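Local coordinates for fucolectin-related protein (Streptococcus pneumoniae, PDB 2WMF) that probably hydrolyses host blood-group carbohydrate antigens as a family 98 glycoside hydrolase, with a role in fucose use, at residues N453-T466 / F528-G540. Sequence-based numbering, arbitrary orientation.
Unlike the reference sequence in segment 528-540: Ser536 (reference Lys).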
loop_
_atom_site.group_PDB
_atom_site.type_symbol
_atom_site.label_atom_id
_atom_site.label_comp_id
_atom_site.label_asym_id
_atom_site.label_seq_id
_atom_site.Cartn_x
_atom_site.Cartn_y
_atom_site.Cartn_z
ATOM N N ASN A 453 -24.522 -15.648 14.589
ATOM C CA ASN A 453 -24.470 -16.699 15.612
ATOM C C ASN A 453 -23.620 -17.932 15.207
ATOM O O ASN A 453 -23.724 -18.994 15.879
ATOM C CB ASN A 453 -25.874 -17.067 16.073
ATOM C CG ASN A 453 -26.612 -17.927 15.076
ATOM O OD1 ASN A 453 -26.170 -18.066 13.924
ATOM N ND2 ASN A 453 -27.766 -18.518 15.494
ATOM N N ASN A 454 -22.733 -17.792 14.198
ATOM C CA ASN A 454 -21.696 -18.826 13.923
ATOM C C ASN A 454 -20.875 -19.077 15.217
ATOM O O ASN A 454 -20.559 -20.228 15.560
ATOM C CB ASN A 454 -20.808 -18.427 12.748
ATOM C CG ASN A 454 -21.551 -18.440 11.422
ATOM O OD1 ASN A 454 -21.738 -17.387 10.767
ATOM N ND2 ASN A 454 -22.001 -19.622 11.012
ATOM N N THR A 455 -20.558 -17.977 15.903
ATOM C CA THR A 455 -19.903 -17.973 17.215
ATOM C C THR A 455 -20.216 -16.676 17.927
ATOM O O THR A 455 -20.532 -15.686 17.309
ATOM C CB THR A 455 -18.374 -18.236 17.068
ATOM O OG1 THR A 455 -17.831 -18.690 18.325
ATOM C CG2 THR A 455 -17.654 -17.034 16.576
ATOM N N LYS A 456 -20.103 -16.643 19.257
ATOM C CA LYS A 456 -20.384 -15.413 19.987
ATOM C C LYS A 456 -19.229 -14.424 19.890
ATOM O O LYS A 456 -19.445 -13.212 19.645
ATOM C CB LYS A 456 -20.656 -15.700 21.457
ATOM C CG LYS A 456 -21.196 -14.511 22.169
ATOM C CD LYS A 456 -21.585 -14.896 23.562
ATOM C CE LYS A 456 -22.430 -13.813 24.217
ATOM N NZ LYS A 456 -22.047 -12.427 23.802
ATOM N N SER A 457 -18.007 -14.908 20.120
ATOM C CA SER A 457 -16.850 -14.062 19.979
ATOM C C SER A 457 -15.680 -14.872 19.475
ATOM O O SER A 457 -15.682 -16.092 19.509
ATOM C CB SER A 457 -16.513 -13.340 21.278
ATOM O OG SER A 457 -16.048 -14.263 22.230
ATOM N N LEU A 458 -14.701 -14.162 18.923
ATOM C CA LEU A 458 -13.508 -14.787 18.356
ATOM C C LEU A 458 -12.323 -14.007 18.896
ATOM O O LEU A 458 -12.262 -12.786 18.789
ATOM C CB LEU A 458 -13.586 -14.754 16.825
ATOM C CG LEU A 458 -12.478 -15.401 16.016
ATOM C CD1 LEU A 458 -12.988 -15.756 14.621
ATOM C CD2 LEU A 458 -11.267 -14.476 15.872
ATOM N N SER A 459 -11.412 -14.705 19.537
ATOM C CA SER A 459 -10.174 -14.080 19.973
ATOM C C SER A 459 -8.943 -14.540 19.184
ATOM O O SER A 459 -8.874 -15.660 18.688
ATOM C CB SER A 459 -9.975 -14.448 21.447
ATOM O OG SER A 459 -11.018 -13.864 22.225
ATOM N N LEU A 460 -7.925 -13.662 19.143
ATOM C CA LEU A 460 -6.653 -13.965 18.495
ATOM C C LEU A 460 -5.491 -13.482 19.367
ATOM O O LEU A 460 -5.551 -12.364 19.952
ATOM C CB LEU A 460 -6.525 -13.293 17.101
ATOM C CG LEU A 460 -7.393 -13.890 15.999
ATOM C CD1 LEU A 460 -7.549 -12.893 14.845
ATOM C CD2 LEU A 460 -6.659 -15.138 15.493
ATOM N N ASP A 461 -4.449 -14.314 19.417
ATOM C CA ASP A 461 -3.149 -13.957 19.963
ATOM C C ASP A 461 -2.217 -13.977 18.776
ATOM O O ASP A 461 -2.083 -15.007 18.090
ATOM C CB ASP A 461 -2.722 -14.921 21.076
ATOM C CG ASP A 461 -1.424 -14.527 21.754
ATOM O OD1 ASP A 461 -0.999 -13.377 21.672
ATOM O OD2 ASP A 461 -0.826 -15.427 22.408
ATOM N N LEU A 462 -1.590 -12.804 18.549
ATOM C CA LEU A 462 -0.869 -12.518 17.320
ATOM C C LEU A 462 0.571 -12.086 17.620
ATOM O O LEU A 462 0.785 -11.149 18.349
ATOM C CB LEU A 462 -1.491 -11.350 16.578
ATOM C CG LEU A 462 -2.981 -11.415 16.287
ATOM C CD1 LEU A 462 -3.640 -10.011 16.283
ATOM C CD2 LEU A 462 -3.157 -12.198 14.996
ATOM N N THR A 463 1.531 -12.767 17.029
ATOM C CA THR A 463 2.901 -12.310 17.100
ATOM C C THR A 463 3.089 -11.136 16.155
ATOM O O THR A 463 2.262 -10.914 15.251
ATOM C CB THR A 463 3.929 -13.416 16.762
ATOM O OG1 THR A 463 3.890 -13.730 15.355
ATOM C CG2 THR A 463 3.736 -14.690 17.606
ATOM N N PRO A 464 4.182 -10.374 16.331
ATOM C CA PRO A 464 4.439 -9.342 15.360
ATOM C C PRO A 464 4.449 -9.815 13.904
ATOM O O PRO A 464 4.840 -10.934 13.610
ATOM C CB PRO A 464 5.805 -8.782 15.782
ATOM C CG PRO A 464 5.856 -9.007 17.296
ATOM C CD PRO A 464 5.152 -10.346 17.468
ATOM N N HIS A 465 4.022 -8.928 13.012
ATOM C CA HIS A 465 4.038 -9.187 11.559
ATOM C C HIS A 465 3.093 -10.364 11.228
ATOM O O HIS A 465 3.404 -11.265 10.426
ATOM C CB HIS A 465 5.460 -9.377 11.038
ATOM C CG HIS A 465 6.393 -8.368 11.617
ATOM N ND1 HIS A 465 7.547 -8.716 12.290
ATOM C CD2 HIS A 465 6.298 -7.021 11.680
ATOM C CE1 HIS A 465 8.135 -7.610 12.717
ATOM N NE2 HIS A 465 7.390 -6.568 12.382
ATOM N N THR A 466 1.935 -10.314 11.887
ATOM C CA THR A 466 0.817 -11.226 11.628
ATOM C C THR A 466 -0.422 -10.393 11.324
ATOM O O THR A 466 -0.752 -9.490 12.091
ATOM C CB THR A 466 0.498 -12.168 12.846
ATOM O OG1 THR A 466 1.691 -12.849 13.219
ATOM C CG2 THR A 466 -0.558 -13.221 12.452
ATOM N N PHE A 528 8.768 -21.184 12.736
ATOM C CA PHE A 528 7.322 -20.960 12.846
ATOM C C PHE A 528 7.024 -20.125 14.102
ATOM O O PHE A 528 7.732 -20.187 15.106
ATOM C CB PHE A 528 6.534 -22.258 12.920
ATOM C CG PHE A 528 6.605 -23.127 11.677
ATOM C CD1 PHE A 528 7.223 -22.718 10.502
ATOM C CD2 PHE A 528 5.943 -24.375 11.685
ATOM C CE1 PHE A 528 7.274 -23.562 9.383
ATOM C CE2 PHE A 528 5.956 -25.195 10.554
ATOM C CZ PHE A 528 6.604 -24.785 9.394
ATOM N N ARG A 529 5.912 -19.389 14.055
ATOM C CA ARG A 529 5.413 -18.571 15.163
ATOM C C ARG A 529 3.927 -18.952 15.314
ATOM O O ARG A 529 3.274 -19.299 14.341
ATOM C CB ARG A 529 5.527 -17.048 14.847
ATOM C CG ARG A 529 6.883 -16.667 14.345
ATOM C CD ARG A 529 7.126 -15.174 14.374
ATOM N NE ARG A 529 6.216 -14.281 13.656
ATOM C CZ ARG A 529 6.178 -14.111 12.327
ATOM N NH1 ARG A 529 5.401 -13.171 11.817
ATOM N NH2 ARG A 529 6.864 -14.893 11.489
ATOM N N THR A 530 3.397 -18.807 16.516
ATOM C CA THR A 530 2.070 -19.312 16.832
ATOM C C THR A 530 0.988 -18.206 16.868
ATOM O O THR A 530 1.143 -17.162 17.538
ATOM C CB THR A 530 2.067 -19.999 18.206
ATOM O OG1 THR A 530 3.036 -21.062 18.179
ATOM C CG2 THR A 530 0.671 -20.592 18.485
ATOM N N THR A 531 -0.103 -18.444 16.142
ATOM C CA THR A 531 -1.308 -17.647 16.170
ATOM C C THR A 531 -2.353 -18.548 16.796
ATOM O O THR A 531 -2.542 -19.666 16.350
ATOM C CB THR A 531 -1.782 -17.257 14.753
ATOM O OG1 THR A 531 -0.755 -16.530 14.083
ATOM C CG2 THR A 531 -3.060 -16.419 14.834
ATOM N N THR A 532 -2.985 -18.059 17.866
ATOM C CA THR A 532 -3.988 -18.860 18.585
ATOM C C THR A 532 -5.346 -18.211 18.316
ATOM O O THR A 532 -5.542 -16.993 18.575
ATOM C CB THR A 532 -3.704 -18.892 20.085
ATOM O OG1 THR A 532 -2.372 -19.381 20.307
ATOM C CG2 THR A 532 -4.755 -19.770 20.807
ATOM N N LEU A 533 -6.273 -19.023 17.808
ATOM C CA LEU A 533 -7.621 -18.570 17.447
ATOM C C LEU A 533 -8.635 -19.304 18.339
ATOM O O LEU A 533 -8.619 -20.535 18.403
ATOM C CB LEU A 533 -7.873 -18.908 15.981
ATOM C CG LEU A 533 -9.270 -18.610 15.464
ATOM C CD1 LEU A 533 -9.557 -17.151 15.617
ATOM C CD2 LEU A 533 -9.400 -19.130 13.979
ATOM N N THR A 534 -9.478 -18.555 19.051
ATOM C CA THR A 534 -10.436 -19.132 19.977
ATOM C C THR A 534 -11.848 -18.656 19.622
ATOM O O THR A 534 -12.117 -17.457 19.540
ATOM C CB THR A 534 -10.126 -18.740 21.428
ATOM O OG1 THR A 534 -8.750 -19.006 21.719
ATOM C CG2 THR A 534 -10.962 -19.545 22.400
ATOM N N LEU A 535 -12.734 -19.614 19.349
ATOM C CA LEU A 535 -14.133 -19.323 19.040
ATOM C C LEU A 535 -14.955 -19.682 20.266
ATOM O O LEU A 535 -15.008 -20.859 20.654
ATOM C CB LEU A 535 -14.617 -20.148 17.857
ATOM C CG LEU A 535 -13.877 -20.018 16.539
ATOM C CD1 LEU A 535 -14.478 -20.988 15.480
ATOM C CD2 LEU A 535 -13.932 -18.609 16.055
ATOM N N SER A 536 -15.547 -18.671 20.877
ATOM C CA SER A 536 -16.334 -18.838 22.079
ATOM C C SER A 536 -17.773 -18.867 21.687
ATOM O O SER A 536 -18.269 -17.947 21.053
ATOM C CB SER A 536 -16.106 -17.678 23.031
ATOM O OG SER A 536 -16.785 -17.856 24.262
ATOM N N GLY A 537 -18.433 -19.951 22.037
ATOM C CA GLY A 537 -19.866 -20.043 21.908
ATOM C C GLY A 537 -20.136 -20.440 20.506
ATOM O O GLY A 537 -21.011 -19.845 19.861
ATOM N N HIS A 538 -19.354 -21.386 19.995
ATOM C CA HIS A 538 -19.555 -21.868 18.643
ATOM C C HIS A 538 -20.747 -22.847 18.664
ATOM O O HIS A 538 -20.675 -23.949 19.244
ATOM C CB HIS A 538 -18.293 -22.498 18.055
ATOM C CG HIS A 538 -18.375 -22.691 16.570
ATOM N ND1 HIS A 538 -18.914 -23.825 15.994
ATOM C CD2 HIS A 538 -18.053 -21.861 15.544
ATOM C CE1 HIS A 538 -18.887 -23.698 14.675
ATOM N NE2 HIS A 538 -18.377 -22.512 14.378
ATOM N N THR A 539 -21.836 -22.417 18.018
ATOM C CA THR A 539 -23.216 -22.910 18.318
ATOM C C THR A 539 -23.478 -24.425 18.373
ATOM O O THR A 539 -24.100 -24.913 19.343
ATOM C CB THR A 539 -24.256 -22.300 17.329
ATOM O OG1 THR A 539 -23.661 -22.170 16.028
ATOM C CG2 THR A 539 -24.712 -20.938 17.813
ATOM N N GLY A 540 -23.030 -25.146 17.338
ATOM C CA GLY A 540 -23.312 -26.590 17.186
ATOM C C GLY A 540 -22.469 -27.525 18.040
ATOM O O GLY A 540 -22.323 -27.334 19.249
HETATM O O HOH W 1 -0.490 -17.498 20.144
HETATM O O HOH W 2 0.903 -15.119 15.490
#
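The guanidinium of Arg529 meets the turn after strand 457-462 with its edge, where Thr463 OG1, Pro464 O and His465 O lie. NE donates to Thr463 OG1 (2.9 Å) and NH1 to Pro464 O (2.9 Å), these acceptors lying 27° and 22° out of the guanidinium plane. A bend at chi3 (-57°) brings the head group to the turn, with NE beside Thr463 OG1. NH1 also hydrogen-bonds Asn483 O outside the turn; arginine suits the place because its several N-H groups can bind a hydroxyl and two backbone carbonyls at once. At the other end the His538 ring presents a face to Asn454 O, which sits 3.0 Å above its plane, toward the rim.

Between these ends strands 457-462 and 529-536 pair antiparallel as central neighbours of a six-stranded sheet in the C-terminal region. Lys456 and Ser457 both face Ser536, a classic beta bulge in which Ser536 O accepts from both backbone nitrogens. Leu458, Leu460, Leu533 and Leu535 share the buried face, where Leu533 also meets Ile479 of the second sheet; Leu460 CD2 lies 3.5 Å from Leu533 CD1.

The other face carries serines and threonines with one aspartate, Asp461, suited to partial exposure. One water receives a bond from Thr532 OG1 (2.7 Å) and donates to Asp461 OD2 and Thr530 O, while Asp461 OD1 is held by Gln445 and Asn443. A second water accepts from Thr463 N, donates to Thr530 O and bonds Thr531 OG1 (2.6 Å). The chemistry implies an amphipathic strand pair; beyond its last ladder pair, Arg529 and a water, rather than backbone pairing, join the turn to the neighbouring strand.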